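Long-range contacts in 4-hydroxybutyrate CoA-transferase (Porphyromonas gingivalis, PDB 3EH7), which probably transfers coenzyme A between carboxylic acids, such as acetate and 4-hydroxybutyrate: residues A[18-22]-A[46-50]; A[29-34]-A[119-125]; A[39-43]-A[155-159]; A[61-65]-A[335-339]; A[152-156]-A[176-180]. The contacts are given in a common frame with arbitrary orientation. Residue numbers count along the deposited sequence, not the author numbering.

Interaction 1. Residues A[18-22]-A[46-50]; sequences AEEAV and ALVQQ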
# COMPACT_ATOMS: atom_id res chain seq x y z
N ALA A 18 -38.22 -13.62 -12.86
CA ALA A 18 -37.14 -13.66 -11.87
C ALA A 18 -36.94 -15.07 -11.30
O ALA A 18 -35.81 -15.52 -11.12
CB ALA A 18 -37.43 -12.68 -10.71
N GLU A 19 -38.06 -15.74 -11.02
CA GLU A 19 -38.05 -17.10 -10.48
C GLU A 19 -37.45 -18.12 -11.47
O GLU A 19 -36.66 -18.98 -11.09
CB GLU A 19 -39.49 -17.50 -10.10
CG GLU A 19 -39.71 -19.00 -9.91
CD GLU A 19 -41.01 -19.34 -9.16
OE1 GLU A 19 -41.87 -20.00 -9.77
OE2 GLU A 19 -41.15 -18.97 -7.97
N GLU A 20 -37.87 -18.02 -12.73
CA GLU A 20 -37.33 -18.85 -13.81
C GLU A 20 -35.81 -18.61 -13.98
O GLU A 20 -35.04 -19.57 -14.09
CB GLU A 20 -38.07 -18.53 -15.11
CG GLU A 20 -37.55 -19.20 -16.38
CD GLU A 20 -37.48 -20.72 -16.30
OE1 GLU A 20 -38.29 -21.33 -15.54
OE2 GLU A 20 -36.62 -21.30 -17.02
N ALA A 21 -35.38 -17.35 -13.97
CA ALA A 21 -33.96 -17.01 -14.13
C ALA A 21 -33.09 -17.62 -13.03
O ALA A 21 -32.15 -18.35 -13.34
CB ALA A 21 -33.74 -15.46 -14.21
N VAL A 22 -33.40 -17.37 -11.75
CA VAL A 22 -32.51 -17.79 -10.66
C VAL A 22 -32.49 -19.32 -10.48
O VAL A 22 -31.56 -19.87 -9.87
CB VAL A 22 -32.85 -17.10 -9.29
CG1 VAL A 22 -32.83 -15.59 -9.43
CG2 VAL A 22 -34.19 -17.60 -8.69
N ALA A 46 -36.64 -13.49 -5.62
CA ALA A 46 -36.76 -14.85 -6.12
C ALA A 46 -35.74 -15.78 -5.45
O ALA A 46 -36.07 -16.91 -5.11
CB ALA A 46 -36.60 -14.88 -7.64
N LEU A 47 -34.52 -15.31 -5.24
CA LEU A 47 -33.51 -16.08 -4.50
C LEU A 47 -33.95 -16.51 -3.10
O LEU A 47 -33.83 -17.68 -2.76
CB LEU A 47 -32.21 -15.29 -4.34
CG LEU A 47 -31.16 -15.46 -5.42
CD1 LEU A 47 -29.90 -14.70 -5.00
CD2 LEU A 47 -30.90 -16.95 -5.65
N VAL A 48 -34.45 -15.57 -2.29
CA VAL A 48 -34.89 -15.93 -0.94
C VAL A 48 -36.10 -16.89 -0.98
O VAL A 48 -36.27 -17.71 -0.08
CB VAL A 48 -35.24 -14.70 -0.04
CG1 VAL A 48 -34.23 -13.56 -0.23
CG2 VAL A 48 -36.69 -14.25 -0.25
N GLN A 49 -36.91 -16.79 -2.03
CA GLN A 49 -38.08 -17.65 -2.20
C GLN A 49 -37.69 -19.10 -2.44
O GLN A 49 -38.30 -20.01 -1.89
CB GLN A 49 -38.95 -17.15 -3.37
CG GLN A 49 -40.39 -17.56 -3.29
CD GLN A 49 -41.02 -17.14 -1.97
OE1 GLN A 49 -40.52 -16.22 -1.30
NE2 GLN A 49 -42.10 -17.82 -1.58
N GLN A 50 -36.66 -19.30 -3.26
CA GLN A 50 -36.09 -20.63 -3.51
C GLN A 50 -34.96 -20.98 -2.53
O GLN A 50 -34.35 -22.04 -2.64
CB GLN A 50 -35.57 -20.73 -4.96
CG GLN A 50 -36.56 -21.30 -5.97
CD GLN A 50 -37.58 -20.29 -6.48
OE1 GLN A 50 -37.26 -19.10 -6.67
NE2 GLN A 50 -38.80 -20.75 -6.74
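The methyl group of A46 overlaps the side of helix 18-22, settling between A18, E19 and V22. Its CB lies 3.9 Å from the CB of A18 and 3.8 Å from the CG2 of V22, and it also touches backbone: A46 CB is 3.6 Å from A18 O and 3.8 Å from E19 N. The small methyl of alanine suits so close an approach, which brings the CA atoms of E19 and A46 to 5.1 Å. V22, one helical turn beyond A18 and joined to it by the hydrogen bond from V22 N to A18 O (3.1 Å), faces the second helix squarely. Its CB meets L47 CD2 at 4.1 Å, and L47 in turn leans on I25 and F54. The two helices belong to the α/β, Rossmann-like N-terminal domain and lie on the same face of its parallel sheet, where A18 and A21 rest on V181 of strand 179-183. Helix 41-49 is the connection of the β-α-β unit formed by strands 30-33 and 58-60. Towards solvent the chemistry turns polar. Q50 reaches over to the exposed E19, and its NE2 donates a nearly straight hydrogen bond of 3.2 Å to E19 OE2. The extended t,t side chain of E19 makes this span possible. Q50 OE1 lies 4.0 Å from V22 CG2, so the amide closes the open side of the V22 packing.

Interaction 2. Residues A[29-34]-A[119-125]; sequences ERVALS and HIDVAIV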
# COMPACT_ATOMS: atom_id res chain seq x y z
N GLU A 29 -22.41 -22.77 -6.07
CA GLU A 29 -21.91 -21.74 -6.99
C GLU A 29 -21.73 -20.41 -6.26
O GLU A 29 -22.32 -20.19 -5.20
CB GLU A 29 -22.84 -21.60 -8.21
CG GLU A 29 -22.65 -22.73 -9.26
CD GLU A 29 -23.51 -22.54 -10.49
OE1 GLU A 29 -24.48 -21.75 -10.43
OE2 GLU A 29 -23.23 -23.20 -11.53
N ARG A 30 -20.86 -19.56 -6.78
CA ARG A 30 -20.73 -18.21 -6.26
C ARG A 30 -21.48 -17.25 -7.20
O ARG A 30 -21.27 -17.26 -8.41
CB ARG A 30 -19.28 -17.78 -6.13
CG ARG A 30 -19.15 -16.48 -5.37
CD ARG A 30 -17.75 -15.90 -5.38
NE ARG A 30 -16.93 -16.37 -4.27
CZ ARG A 30 -16.12 -17.42 -4.34
NH1 ARG A 30 -16.03 -18.14 -5.46
NH2 ARG A 30 -15.41 -17.77 -3.28
N VAL A 31 -22.35 -16.43 -6.61
CA VAL A 31 -23.22 -15.54 -7.37
C VAL A 31 -22.83 -14.13 -6.99
O VAL A 31 -22.83 -13.81 -5.81
CB VAL A 31 -24.69 -15.76 -6.98
CG1 VAL A 31 -25.60 -14.86 -7.79
CG2 VAL A 31 -25.07 -17.21 -7.13
N ALA A 32 -22.47 -13.31 -7.98
CA ALA A 32 -22.15 -11.90 -7.76
C ALA A 32 -23.39 -11.08 -8.11
O ALA A 32 -24.10 -11.42 -9.06
CB ALA A 32 -20.98 -11.49 -8.61
N LEU A 33 -23.66 -10.04 -7.34
CA LEU A 33 -24.82 -9.18 -7.56
C LEU A 33 -24.33 -7.81 -7.81
O LEU A 33 -23.31 -7.44 -7.24
CB LEU A 33 -25.71 -9.11 -6.31
CG LEU A 33 -26.36 -10.39 -5.79
CD1 LEU A 33 -27.20 -10.05 -4.58
CD2 LEU A 33 -27.19 -11.05 -6.85
N SER A 34 -25.05 -7.03 -8.61
CA SER A 34 -24.76 -5.60 -8.71
C SER A 34 -24.64 -4.97 -7.34
O SER A 34 -25.42 -5.27 -6.43
CB SER A 34 -25.84 -4.84 -9.51
OG SER A 34 -25.83 -5.12 -10.88
N HIS A 119 -13.56 -16.74 -8.41
CA HIS A 119 -14.38 -17.31 -9.45
C HIS A 119 -15.84 -16.97 -9.21
O HIS A 119 -16.37 -17.17 -8.10
CB HIS A 119 -14.19 -18.84 -9.51
CG HIS A 119 -15.09 -19.53 -10.48
ND1 HIS A 119 -14.77 -19.68 -11.81
CD2 HIS A 119 -16.32 -20.09 -10.32
CE1 HIS A 119 -15.76 -20.31 -12.43
NE2 HIS A 119 -16.71 -20.57 -11.55
N ILE A 120 -16.51 -16.49 -10.25
CA ILE A 120 -17.91 -16.16 -10.18
C ILE A 120 -18.67 -17.02 -11.19
O ILE A 120 -18.44 -16.93 -12.40
CB ILE A 120 -18.13 -14.67 -10.48
CG1 ILE A 120 -17.68 -13.85 -9.29
CG2 ILE A 120 -19.59 -14.40 -10.83
CD1 ILE A 120 -17.36 -12.45 -9.64
N ASP A 121 -19.57 -17.86 -10.70
CA ASP A 121 -20.30 -18.71 -11.58
C ASP A 121 -21.47 -17.98 -12.24
O ASP A 121 -21.82 -18.27 -13.38
CB ASP A 121 -20.81 -19.92 -10.82
CG ASP A 121 -19.68 -20.77 -10.22
OD1 ASP A 121 -19.13 -21.61 -10.95
OD2 ASP A 121 -19.35 -20.58 -9.04
N VAL A 122 -22.09 -17.06 -11.49
CA VAL A 122 -23.30 -16.37 -11.91
C VAL A 122 -23.19 -14.89 -11.55
O VAL A 122 -22.79 -14.55 -10.43
CB VAL A 122 -24.53 -16.98 -11.25
CG1 VAL A 122 -25.80 -16.25 -11.70
CG2 VAL A 122 -24.63 -18.44 -11.60
N ALA A 123 -23.50 -14.02 -12.51
CA ALA A 123 -23.58 -12.58 -12.28
C ALA A 123 -25.03 -12.20 -12.48
O ALA A 123 -25.60 -12.45 -13.55
CB ALA A 123 -22.69 -11.81 -13.27
N ILE A 124 -25.64 -11.63 -11.45
CA ILE A 124 -26.98 -11.06 -11.60
C ILE A 124 -26.78 -9.55 -11.54
O ILE A 124 -26.51 -9.00 -10.47
CB ILE A 124 -27.98 -11.54 -10.54
CG1 ILE A 124 -27.93 -13.05 -10.37
CG2 ILE A 124 -29.39 -11.19 -10.96
CD1 ILE A 124 -28.94 -13.58 -9.35
N VAL A 125 -26.89 -8.90 -12.70
CA VAL A 125 -26.69 -7.48 -12.76
C VAL A 125 -27.96 -6.73 -13.16
O VAL A 125 -28.67 -7.14 -14.08
CB VAL A 125 -25.48 -7.11 -13.67
CG1 VAL A 125 -24.19 -7.61 -13.00
CG2 VAL A 125 -25.64 -7.64 -15.10
O HOH W 1 -22.83 -21.08 -13.95
O HOH W 2 -20.73 -22.20 -13.44
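E29 precedes the strand and sits beside D121: its CG is 3.7 Å from D121 CG, and the carboxylates come close, with E29 OE2 4.4 Å from D121 OD1. A salt bridge from K26 to E29 offsets this, H119 NE2 donates to D121 OD1 (2.7 Å), and two waters lie between the acids; water 2 is 3.3 Å from E29 OE2 and 3.0 Å from D121 OD1. R30 N donates to D121 OD2 (2.9 Å), its O accepts from both D121 N (2.9 Å) and V122 N (3.2 Å), and its NH1 reaches H119 O (2.8 Å), while NH2 bridges to E58. The helical backbone of D121 (-82/-34) lets its own amide and that of V122 point to one carbonyl. From V31 onward the pairing is regular and parallel, the axes 21° apart. V31 CG1 packs on V122 CG1 (4.2 Å) and I124 CD1 (3.9 Å). A32 N donates to V122 O (2.8 Å) and A32 O accepts from I124 N (2.9 Å), while the small CB of A32 faces the opposite way, against I120 CD1 (3.9 Å). L33 returns to the valine face, CD2 3.8 Å from I124 CB, and S34 N closes the pairing on I124 O (3.1 Å). Polar side chains thus add to the backbone pairing where these neighbouring strands of the Rossmann-like sheet begin, while aliphatic ones, buried between helices, carry the rest.

Interaction 3. Residues A[39-43]-A[155-159]; sequences VPQSC and VIGEI
This is a buried contact between the first turn of helix 41-49 and strand 154-160, on one face of the parallel sheet in the N-terminal domain, and a single carboxylate dominates it. Residues 155-159 are in β conformation, with phi from -89° to -125° and psi from 101° to 122°. I156 and E158 therefore both point to the helix, whereas an imagined CB on G157 would point away. In the other segment P40 (-75/92) occupies the N-cap position, and Q41, S42 and C43 are helical, near -65/-40. The nearest CA atoms, those of P40 and E158, are 6.3 Å apart. E158 extends in a t,t rotamer with chi3 at -56°, which carries its carboxylate beneath the helix start. There OE2 accepts from S42 N at 3.1 Å and OE1 from C43 N at 2.9 Å. OE2 is also hydrogen-bonded by the hydroxyl of Y185, which itself bonds to Q41 N. P40 CB packs 3.5 Å from E158 OE1. C43, chi1 -70°, turns its sulfur to the strand, SG lying 4.0 Å from I156 CG2 and 3.2 Å from E158 OE1. A buried acid fits here because first-turn amides have no acceptor in the preceding turn and the helix dipole is positive at this end. Helix N-termini placed over the C-terminal part of a parallel sheet are characteristic of Rossmann-like α/β folds.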
# COMPACT_ATOMS: atom_id res chain seq x y z
N VAL A 39 -28.54 -3.21 -6.53
CA VAL A 39 -28.81 -4.61 -6.23
C VAL A 39 -30.08 -5.00 -7.00
O VAL A 39 -31.06 -4.27 -6.99
CB VAL A 39 -28.99 -4.84 -4.69
CG1 VAL A 39 -30.02 -5.90 -4.42
CG2 VAL A 39 -27.66 -5.20 -4.03
N PRO A 40 -30.04 -6.13 -7.71
CA PRO A 40 -31.20 -6.52 -8.52
C PRO A 40 -32.36 -7.06 -7.65
O PRO A 40 -32.43 -8.25 -7.39
CB PRO A 40 -30.61 -7.62 -9.42
CG PRO A 40 -29.54 -8.21 -8.59
CD PRO A 40 -28.92 -7.07 -7.87
N GLN A 41 -33.27 -6.18 -7.26
CA GLN A 41 -34.27 -6.52 -6.26
C GLN A 41 -35.20 -7.67 -6.62
O GLN A 41 -35.51 -8.48 -5.74
CB GLN A 41 -35.10 -5.28 -5.89
CG GLN A 41 -34.28 -4.18 -5.26
CD GLN A 41 -35.04 -2.89 -5.10
OE1 GLN A 41 -36.26 -2.90 -4.84
NE2 GLN A 41 -34.34 -1.76 -5.26
N SER A 42 -35.65 -7.77 -7.88
CA SER A 42 -36.56 -8.88 -8.27
C SER A 42 -35.90 -10.25 -8.18
O SER A 42 -36.51 -11.21 -7.70
CB SER A 42 -37.09 -8.71 -9.70
OG SER A 42 -37.72 -7.48 -9.83
N CYS A 43 -34.65 -10.34 -8.62
CA CYS A 43 -33.95 -11.62 -8.56
C CYS A 43 -33.59 -11.98 -7.13
O CYS A 43 -33.64 -13.14 -6.77
CB CYS A 43 -32.71 -11.63 -9.44
SG CYS A 43 -33.13 -11.65 -11.21
N VAL A 155 -24.97 -15.24 -16.93
CA VAL A 155 -25.26 -13.86 -16.71
C VAL A 155 -26.76 -13.66 -16.80
O VAL A 155 -27.40 -13.99 -17.83
CB VAL A 155 -24.52 -12.94 -17.72
CG1 VAL A 155 -24.83 -11.46 -17.42
CG2 VAL A 155 -23.01 -13.18 -17.67
N ILE A 156 -27.32 -13.15 -15.71
CA ILE A 156 -28.72 -12.73 -15.64
C ILE A 156 -28.73 -11.21 -15.58
O ILE A 156 -28.12 -10.61 -14.67
CB ILE A 156 -29.44 -13.26 -14.39
CG1 ILE A 156 -29.37 -14.78 -14.36
CG2 ILE A 156 -30.88 -12.75 -14.34
CD1 ILE A 156 -29.66 -15.37 -12.99
N GLY A 157 -29.40 -10.60 -16.56
CA GLY A 157 -29.55 -9.16 -16.61
C GLY A 157 -30.95 -8.78 -16.18
O GLY A 157 -31.93 -9.19 -16.80
N GLU A 158 -31.05 -7.98 -15.12
CA GLU A 158 -32.34 -7.49 -14.64
C GLU A 158 -32.56 -6.10 -15.21
O GLU A 158 -31.98 -5.14 -14.71
CB GLU A 158 -32.37 -7.46 -13.11
CG GLU A 158 -33.72 -7.08 -12.53
CD GLU A 158 -33.86 -7.41 -11.05
OE1 GLU A 158 -33.68 -8.59 -10.68
OE2 GLU A 158 -34.16 -6.50 -10.26
N ILE A 159 -33.36 -6.00 -16.26
CA ILE A 159 -33.56 -4.73 -16.94
C ILE A 159 -34.71 -3.94 -16.30
O ILE A 159 -35.89 -4.27 -16.44
CB ILE A 159 -33.79 -4.90 -18.47
CG1 ILE A 159 -32.60 -5.64 -19.09
CG2 ILE A 159 -33.95 -3.56 -19.13
CD1 ILE A 159 -32.59 -5.61 -20.63

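Interaction 4. Residues A[61-65]-A[335-339]; sequences HMLCL and FSGTG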
# COMPACT_ATOMS: atom_id res chain seq x y z
N HIS A 61 -20.61 -10.16 -2.40
CA HIS A 61 -21.07 -8.77 -2.31
C HIS A 61 -20.05 -7.96 -1.49
O HIS A 61 -19.13 -8.52 -0.90
CB HIS A 61 -22.43 -8.71 -1.63
CG HIS A 61 -22.39 -9.13 -0.19
ND1 HIS A 61 -21.90 -8.31 0.80
CD2 HIS A 61 -22.73 -10.29 0.41
CE1 HIS A 61 -21.95 -8.95 1.96
NE2 HIS A 61 -22.44 -10.15 1.74
N MSE A 62 -20.21 -6.64 -1.48
CA MSE A 62 -19.32 -5.80 -0.69
C MSE A 62 -20.12 -4.86 0.18
O MSE A 62 -19.77 -3.71 0.31
CB MSE A 62 -18.42 -5.00 -1.60
CG MSE A 62 -17.53 -5.87 -2.39
SE MSE A 62 -16.30 -4.80 -3.44
CE MSE A 62 -15.66 -6.24 -4.42
N LEU A 63 -21.19 -5.38 0.75
CA LEU A 63 -22.08 -4.59 1.60
C LEU A 63 -21.80 -4.90 3.05
O LEU A 63 -21.32 -5.99 3.39
CB LEU A 63 -23.53 -4.92 1.31
CG LEU A 63 -23.91 -4.78 -0.16
CD1 LEU A 63 -25.22 -5.50 -0.45
CD2 LEU A 63 -23.98 -3.27 -0.55
N CYS A 64 -22.09 -3.92 3.90
CA CYS A 64 -22.15 -4.12 5.34
C CYS A 64 -23.57 -4.44 5.73
O CYS A 64 -24.38 -3.54 5.97
CB CYS A 64 -21.70 -2.88 6.07
SG CYS A 64 -20.08 -2.36 5.58
N LEU A 65 -23.88 -5.73 5.79
CA LEU A 65 -25.20 -6.18 6.18
C LEU A 65 -25.32 -5.97 7.69
O LEU A 65 -24.44 -6.37 8.46
CB LEU A 65 -25.37 -7.66 5.81
CG LEU A 65 -25.08 -8.07 4.36
CD1 LEU A 65 -25.45 -9.53 4.16
CD2 LEU A 65 -25.84 -7.18 3.39
N PHE A 335 -23.55 1.29 4.45
CA PHE A 335 -24.12 0.23 3.59
C PHE A 335 -23.05 -0.47 2.72
O PHE A 335 -23.13 -1.67 2.46
CB PHE A 335 -25.22 0.84 2.70
CG PHE A 335 -26.11 -0.18 1.97
CD1 PHE A 335 -26.59 -1.34 2.60
CD2 PHE A 335 -26.53 0.07 0.66
CE1 PHE A 335 -27.44 -2.24 1.89
CE2 PHE A 335 -27.39 -0.81 -0.04
CZ PHE A 335 -27.83 -1.96 0.56
N SER A 336 -22.04 0.29 2.28
CA SER A 336 -20.98 -0.23 1.40
C SER A 336 -19.69 -0.46 2.19
O SER A 336 -19.19 0.44 2.85
CB SER A 336 -20.73 0.72 0.21
OG SER A 336 -19.65 0.29 -0.60
N GLY A 337 -19.17 -1.69 2.11
CA GLY A 337 -17.93 -2.04 2.78
C GLY A 337 -16.93 -2.56 1.78
O GLY A 337 -16.50 -3.70 1.85
N THR A 338 -16.56 -1.70 0.84
CA THR A 338 -15.66 -2.08 -0.26
C THR A 338 -14.18 -2.11 0.18
O THR A 338 -13.35 -2.67 -0.53
CB THR A 338 -15.73 -1.04 -1.37
OG1 THR A 338 -15.24 0.21 -0.86
CG2 THR A 338 -17.18 -0.89 -1.89
N GLY A 339 -13.86 -1.46 1.29
CA GLY A 339 -12.47 -1.26 1.67
C GLY A 339 -11.68 -0.43 0.66
O GLY A 339 -10.45 -0.46 0.67
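Neither segment is a regular strand, yet the two loops meet obliquely and form a single bridge, L63 with S336, whose CA atoms are 4.5 Å apart. Two backbone hydrogen bonds frame it: G337 N donates to M62 O (2.8 Å) and C64 N to F335 O (2.9 Å). Within the first loop, L63 N is held by H61 ND1 (3.0 Å). L63 places its CD2 over the face of the F335 ring, 4.2 Å from the centroid, a CH-π contact that suits a branched aliphatic chain. C64 SG lies 3.5 Å from G337 CA; a side chain on G337 would clash with this sulfur, so glycine fits. Selenomethionine M62 brings SE to 4.3 Å from T338 CG2, while S336 bonds to H35 and T338 to E242. C64 is also joined by a disulfide to C329. Loops 270 residues apart, one from the N-terminal and one from the C-terminal domain, are thus tied by backbone pairing and, next to it, by a covalent bond.

Interaction 5. Residues A[152-156]-A[176-180]; sequences AHLVI and KLDYI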
# COMPACT_ATOMS: atom_id res chain seq x y z
N ALA A 152 -18.57 -14.00 -15.91
CA ALA A 152 -19.31 -15.12 -15.31
C ALA A 152 -19.80 -16.09 -16.36
O ALA A 152 -20.17 -15.70 -17.46
CB ALA A 152 -20.48 -14.63 -14.50
N HIS A 153 -19.83 -17.35 -15.96
CA HIS A 153 -20.31 -18.47 -16.78
C HIS A 153 -21.75 -18.23 -17.22
O HIS A 153 -22.14 -18.53 -18.36
CB HIS A 153 -20.22 -19.72 -15.91
CG HIS A 153 -19.95 -20.98 -16.66
ND1 HIS A 153 -18.76 -21.21 -17.33
CD2 HIS A 153 -20.68 -22.12 -16.79
CE1 HIS A 153 -18.79 -22.42 -17.88
NE2 HIS A 153 -19.94 -22.99 -17.57
N LEU A 154 -22.55 -17.69 -16.30
CA LEU A 154 -23.99 -17.41 -16.52
C LEU A 154 -24.28 -15.98 -16.08
O LEU A 154 -23.86 -15.56 -15.00
CB LEU A 154 -24.87 -18.39 -15.72
CG LEU A 154 -26.40 -18.28 -15.81
CD1 LEU A 154 -26.96 -18.81 -17.14
CD2 LEU A 154 -27.06 -19.03 -14.66
N VAL A 155 -24.97 -15.24 -16.93
CA VAL A 155 -25.26 -13.86 -16.71
C VAL A 155 -26.76 -13.66 -16.80
O VAL A 155 -27.40 -13.99 -17.83
CB VAL A 155 -24.52 -12.94 -17.72
CG1 VAL A 155 -24.83 -11.46 -17.42
CG2 VAL A 155 -23.01 -13.18 -17.67
N ILE A 156 -27.32 -13.15 -15.71
CA ILE A 156 -28.72 -12.73 -15.64
C ILE A 156 -28.73 -11.21 -15.58
O ILE A 156 -28.12 -10.61 -14.67
CB ILE A 156 -29.44 -13.26 -14.39
CG1 ILE A 156 -29.37 -14.78 -14.36
CG2 ILE A 156 -30.88 -12.75 -14.34
CD1 ILE A 156 -29.66 -15.37 -12.99
N LYS A 176 -25.02 -10.65 -24.64
CA LYS A 176 -24.23 -11.34 -23.62
C LYS A 176 -25.08 -11.90 -22.46
O LYS A 176 -24.55 -12.60 -21.64
CB LYS A 176 -23.18 -10.41 -23.01
CG LYS A 176 -22.27 -9.75 -24.03
CD LYS A 176 -21.45 -10.74 -24.81
CE LYS A 176 -20.36 -11.33 -23.96
NZ LYS A 176 -19.43 -12.05 -24.90
N LEU A 177 -26.37 -11.55 -22.39
CA LEU A 177 -27.22 -11.97 -21.28
C LEU A 177 -27.84 -13.33 -21.56
O LEU A 177 -28.53 -13.48 -22.56
CB LEU A 177 -28.35 -10.97 -21.09
CG LEU A 177 -27.96 -9.51 -20.91
CD1 LEU A 177 -29.21 -8.67 -20.75
CD2 LEU A 177 -27.03 -9.40 -19.74
N ASP A 178 -27.62 -14.29 -20.67
CA ASP A 178 -28.22 -15.62 -20.83
C ASP A 178 -29.70 -15.57 -20.50
O ASP A 178 -30.52 -16.18 -21.21
CB ASP A 178 -27.51 -16.63 -19.95
CG ASP A 178 -26.04 -16.73 -20.29
OD1 ASP A 178 -25.75 -17.16 -21.41
OD2 ASP A 178 -25.19 -16.30 -19.49
N TYR A 179 -30.06 -14.83 -19.46
CA TYR A 179 -31.46 -14.55 -19.20
C TYR A 179 -31.69 -13.10 -18.92
O TYR A 179 -30.80 -12.41 -18.41
CB TYR A 179 -31.98 -15.38 -18.03
CG TYR A 179 -31.77 -16.83 -18.24
CD1 TYR A 179 -32.72 -17.60 -18.92
CD2 TYR A 179 -30.61 -17.46 -17.78
CE1 TYR A 179 -32.51 -18.96 -19.12
CE2 TYR A 179 -30.40 -18.80 -17.98
CZ TYR A 179 -31.34 -19.55 -18.65
OH TYR A 179 -31.12 -20.89 -18.83
N ILE A 180 -32.87 -12.64 -19.31
CA ILE A 180 -33.31 -11.27 -19.08
C ILE A 180 -34.57 -11.28 -18.21
O ILE A 180 -35.56 -11.94 -18.52
CB ILE A 180 -33.61 -10.55 -20.40
CG1 ILE A 180 -32.33 -10.37 -21.21
CG2 ILE A 180 -34.23 -9.18 -20.12
CD1 ILE A 180 -32.61 -10.09 -22.70
O HOH W 3 -22.62 -15.97 -20.09
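D178, in the m rotamer at chi1 -59°, turns its carboxylate back onto the start of strand 154-160, where OD2 accepts a hydrogen bond from V155 N (2.8 Å). A water donates both to this OD2 (2.7 Å) and to H153 O (3.1 Å), so a short acid serves the strand's exposed end well. The helical backbone of D178 (-74/-41) aims two successive amides at one carbonyl: D178 N lies 2.9 Å and Y179 N 3.2 Å from V155 O. Regular pairing follows, with I156 opposite Y179 in a parallel bridge between neighbouring strands of the Rossmann-like sheet, and I156 CA approaches Y179 O to 3.5 Å. Strand 154-160 has strand 122-127 on its other flank. L154 adopts t,p, which swings CD1 across to the edge of the Y179 ring, 3.5 Å from CE2, and to 3.6 Å from D178 CB. Y179, chi1 -56°, spreads its ring on the same face as I156 and stacks it with H24. V155, chi1 t, faces the other way and sets CG1 3.8 Å from CD2 of L177, a buried residue in the m,t rotamer. K176 folds through three m angles, so that its amine leads away from the strand and stays exposed.

Overall arrangement
Interactions 2, 3 and 5 share one parallel sheet: strands 30-33, 122-127, 154-160 and 179-183 are consecutive, and interactions 3 and 5 overlap at V155 and I156. Interactions 2 and 5 repeat one arrangement, an aspartate (D121, D178) before its strand, taking a backbone amide of the neighbouring strand. Interactions 2 and 3 are buried; interactions 1, 4 and 5 are partly buried, the first and last with exposed edges. Interactions 1 and 3 use helix 41-49: interaction 3 buries a carboxylate beneath its start, interaction 1 joins its other end to helix 18-22 through small aliphatic groups and a solvent-side hydrogen bond. Interaction 4, nearest the chain's centre, touches none of the others and joins the two domains.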